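Local coordinates for alpha-1,2-mannosidase (Bacteroides thetaiotaomicron, PDB 2WW2) that hydrolyses alpha-mannosides with inversion of anomeric configuration, as a member of the calcium-dependent glycoside hydrolase family 92, at the interface of chains A and B. Residues are numbered along the deposited sequence; one frame, centred on the assembly and turned at random. Chains: chain A/B, Alpha-1,2-mannosidase.

Contact 1: the interface of chains A and B. Residues chain A 568, 571, 575, 613; chain B 557, 559.
B:Tyr559 reaches across from a loop of chain B and sets its phenol hydroxyl against A:Glu571 on helix 565-577 of chain A. A direct hydrogen bond runs from B:Tyr559 OH to A:Glu571 OE1, a carboxylate oxygen, at 2.6 Å. The hydroxyl comes from above the carboxylate plane, 42° out of it, and the two side chains meet nearly at right angles. That same OE1 also takes the ammonium group of A:Lys613, from the end of helix 600-613, with NZ 2.8 Å away. The lysine NZ meets the syn lone pair of OE1, on the side of the other carboxylate oxygen, so OE1 has a donor from each chain and the intrachain salt bridge probably helps hold the carboxylate in position for the tyrosine. The nearby lysine charge would be expected to stabilise the carboxylate in its negative form. Extended beyond CG, the lysine runs past the tyrosine hydroxyl with its methylenes on the way to the glutamate.

Among the carbon contacts, A:Glu568 CB lies 3.8 Å from B:Tyr559 CD1; the rest of that glutamate side chain is not modelled. The carbonyl oxygen of A:Glu568 stands above the centre of the B:Tyr559 ring, on one face. A:Leu575 packs against the second aromatic, B:Tyr557: its methyl CD1 sits over the ring centre, while A:Leu575 CB is 3.6 Å from B:Tyr557 CZ. CG of the leucine lies anti to the carbonyl carbon (chi1 -66°), and this together with chi2 brings CD1 over that face. Helix 565-577, with A:Lys613 from the end of helix 600-613, thus receives the two tyrosines. As the enzyme is a monomer, this pairing may well belong to the crystal.

A water adds a bridge. It lies in the plane of the B:Tyr557 ring, at its edge, 2.8 Å from the phenol OH, with a longer, looser leg of 3.3 Å from the water O to the backbone carbonyl O of A:Leu575.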
loop_
_atom_site.group_PDB
_atom_site.type_symbol
_atom_site.label_atom_id
_atom_site.label_comp_id
_atom_site.label_asym_id
_atom_site.label_seq_id
_atom_site.Cartn_x
_atom_site.Cartn_y
_atom_site.Cartn_z
ATOM N N GLU A 568 3.483 17.184 -5.167
ATOM C CA GLU A 568 4.743 16.732 -4.567
ATOM C C GLU A 568 4.480 15.673 -3.494
ATOM O O GLU A 568 5.041 14.577 -3.549
ATOM C CB GLU A 568 5.527 17.910 -3.977
ATOM N N GLU A 571 3.401 12.577 -5.161
ATOM C CA GLU A 571 4.389 11.814 -5.923
ATOM C C GLU A 571 5.158 10.851 -5.020
ATOM O O GLU A 571 5.557 9.766 -5.449
ATOM C CB GLU A 571 5.341 12.750 -6.673
ATOM C CG GLU A 571 5.859 12.169 -7.990
ATOM C CD GLU A 571 6.737 13.147 -8.759
ATOM O OE1 GLU A 571 7.335 14.041 -8.114
ATOM O OE2 GLU A 571 6.830 13.021 -10.003
ATOM N N LEU A 575 6.211 6.315 -5.192
ATOM C CA LEU A 575 7.570 5.874 -4.908
ATOM C C LEU A 575 7.607 4.968 -3.679
ATOM O O LEU A 575 8.283 3.939 -3.673
ATOM C CB LEU A 575 8.493 7.086 -4.721
ATOM C CG LEU A 575 8.735 7.957 -5.960
ATOM C CD1 LEU A 575 9.235 9.347 -5.576
ATOM C CD2 LEU A 575 9.698 7.266 -6.930
ATOM N N LYS A 613 14.554 13.711 -8.904
ATOM C CA LYS A 613 13.787 13.353 -7.703
ATOM C C LYS A 613 14.370 12.256 -6.816
ATOM O O LYS A 613 14.074 12.217 -5.626
ATOM C CB LYS A 613 12.342 13.032 -8.084
ATOM C CG LYS A 613 11.580 14.322 -8.338
ATOM C CD LYS A 613 10.448 14.168 -9.297
ATOM C CE LYS A 613 9.668 15.509 -9.313
ATOM N NZ LYS A 613 8.531 15.439 -10.222
ATOM N N TYR B 557 12.560 11.730 0.105
ATOM C CA TYR B 557 13.326 11.985 -1.118
ATOM C C TYR B 557 13.906 13.399 -1.115
ATOM O O TYR B 557 14.591 13.769 -0.168
ATOM C CB TYR B 557 12.464 11.688 -2.358
ATOM C CG TYR B 557 11.861 10.303 -2.271
ATOM C CD1 TYR B 557 12.505 9.208 -2.822
ATOM C CD2 TYR B 557 10.671 10.084 -1.570
ATOM C CE1 TYR B 557 11.969 7.937 -2.719
ATOM C CE2 TYR B 557 10.127 8.815 -1.457
ATOM C CZ TYR B 557 10.781 7.743 -2.027
ATOM O OH TYR B 557 10.240 6.476 -1.914
ATOM N N TYR B 559 11.807 16.110 -1.328
ATOM C CA TYR B 559 10.650 16.964 -1.069
ATOM C C TYR B 559 10.797 17.804 0.199
ATOM O O TYR B 559 9.998 18.708 0.446
ATOM C CB TYR B 559 9.359 16.132 -1.067
ATOM C CG TYR B 559 9.156 15.385 -2.368
ATOM C CD1 TYR B 559 8.815 16.064 -3.540
ATOM C CD2 TYR B 559 9.332 14.008 -2.438
ATOM C CE1 TYR B 559 8.644 15.378 -4.745
ATOM C CE2 TYR B 559 9.163 13.319 -3.627
ATOM C CZ TYR B 559 8.822 14.007 -4.778
ATOM O OH TYR B 559 8.665 13.305 -5.959
HETATM O O HOH W 1 11.514 4.580 -3.618
#

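Contact 2: the interface of chains A and B. Residues chain A 50, 52; chain B 541-542.
This is a small mixed contact, part polar and part edge-on aromatic, between two copies of one enzyme, a loop of chain A meeting the start of helix 540-551 of chain B. It helps hold A and B together in the deposited assembly, but the protein is a monomer, so the pairing is probably a product of crystal growth.

B:Glu541 does most of the work. Extended beyond CG, it carries its carboxylate out to the chain A loop, where A:Ser50 OG, the side-chain hydroxyl, donates a hydrogen bond to OE1 at 2.6 Å. The serine meets the syn lone pair of that oxygen, on the side of the other carboxylate oxygen. A:Ser50 has OG anti to its own backbone N (chi1 172°), which puts the hydroxyl beside the carbonyl carbon, where it also accepts from the backbone N of A:Trp52 at 3.0 Å. The hydroxyl is therefore gripped from within its loop as well as engaged with the partner chain.

The indole of A:Trp52 lies alongside the glutamate, the two side chains running in opposite directions. Its six-membered ring supplies the contact: CE3 is 3.6 Å from the carboxylate carbon CD of B:Glu541, and A:Trp52 CZ3 is 3.7 Å from B:Glu541 CB. The CB of B:Glu541 and the N of B:Pro542 both lie at the edge of the indole, in its plane, so the helix start abuts a rim of the ring. Ring and carboxylate planes stand 86° apart, almost perpendicular. Were B:Glu541 an alanine, the hydroxyl of A:Ser50 would probably lose its acceptor on chain B, the water at OE2 its partner there, and A:Trp52 CE3 its carboxylate neighbour.

The second carboxylate oxygen is used through solvent: a bridging water lies 2.8 Å from B:Glu541 OE2 and also bonds the backbone carbonyl oxygen O of A:Trp52.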
loop_
_atom_site.group_PDB
_atom_site.type_symbol
_atom_site.label_atom_id
_atom_site.label_comp_id
_atom_site.label_asym_id
_atom_site.label_seq_id
_atom_site.Cartn_x
_atom_site.Cartn_y
_atom_site.Cartn_z
ATOM N N SER A 50 31.945 -6.991 11.794
ATOM C CA SER A 50 30.676 -6.526 11.266
ATOM C C SER A 50 30.840 -5.919 9.870
ATOM O O SER A 50 31.686 -5.048 9.670
ATOM C CB SER A 50 30.062 -5.474 12.194
ATOM O OG SER A 50 28.923 -4.900 11.564
ATOM N N TRP A 52 28.970 -3.859 8.710
ATOM C CA TRP A 52 28.561 -2.466 8.869
ATOM C C TRP A 52 29.699 -1.691 9.551
ATOM O O TRP A 52 29.635 -1.287 10.724
ATOM C CB TRP A 52 27.226 -2.389 9.629
ATOM C CG TRP A 52 26.086 -3.053 8.848
ATOM C CD1 TRP A 52 25.784 -2.858 7.527
ATOM C CD2 TRP A 52 25.108 -3.977 9.350
ATOM N NE1 TRP A 52 24.681 -3.609 7.172
ATOM C CE2 TRP A 52 24.247 -4.302 8.277
ATOM C CE3 TRP A 52 24.869 -4.556 10.608
ATOM C CZ2 TRP A 52 23.160 -5.178 8.419
ATOM C CZ3 TRP A 52 23.782 -5.444 10.750
ATOM C CH2 TRP A 52 22.948 -5.749 9.650
ATOM N N GLU B 541 23.241 -7.080 16.068
ATOM C CA GLU B 541 23.208 -6.078 14.999
ATOM C C GLU B 541 22.080 -6.273 13.992
ATOM O O GLU B 541 21.370 -5.335 13.681
ATOM C CB GLU B 541 24.569 -5.919 14.306
ATOM C CG GLU B 541 25.269 -4.665 14.805
ATOM C CD GLU B 541 26.392 -4.190 13.896
ATOM O OE1 GLU B 541 27.178 -5.041 13.439
ATOM O OE2 GLU B 541 26.484 -2.965 13.649
ATOM N N PRO B 542 21.895 -7.498 13.496
ATOM C CA PRO B 542 20.762 -7.726 12.615
ATOM C C PRO B 542 19.416 -7.443 13.305
ATOM O O PRO B 542 18.511 -6.882 12.687
ATOM C CB PRO B 542 20.894 -9.210 12.252
ATOM C CG PRO B 542 22.354 -9.492 12.410
ATOM C CD PRO B 542 22.755 -8.686 13.609
HETATM O O HOH W 2 27.994 -0.909 12.568
#

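Contact 1 and contact 2 belong to the same A–B interface, with the centres of their C-alpha atoms about 30 Å apart. They share no residue, and their elements differ: chain A offers helices 565-577 and 600-613 in contact 1 but a loop in contact 2, whereas chain B offers a loop in contact 1 and helix 540-551 in contact 2. Residues 541 and 559 of chain B are nevertheless close in sequence, so one stretch of that chain serves both. Two such separated points would probably limit rocking of one copy against the other. The interface is no exact two-fold, which fits a crystal contact between monomers.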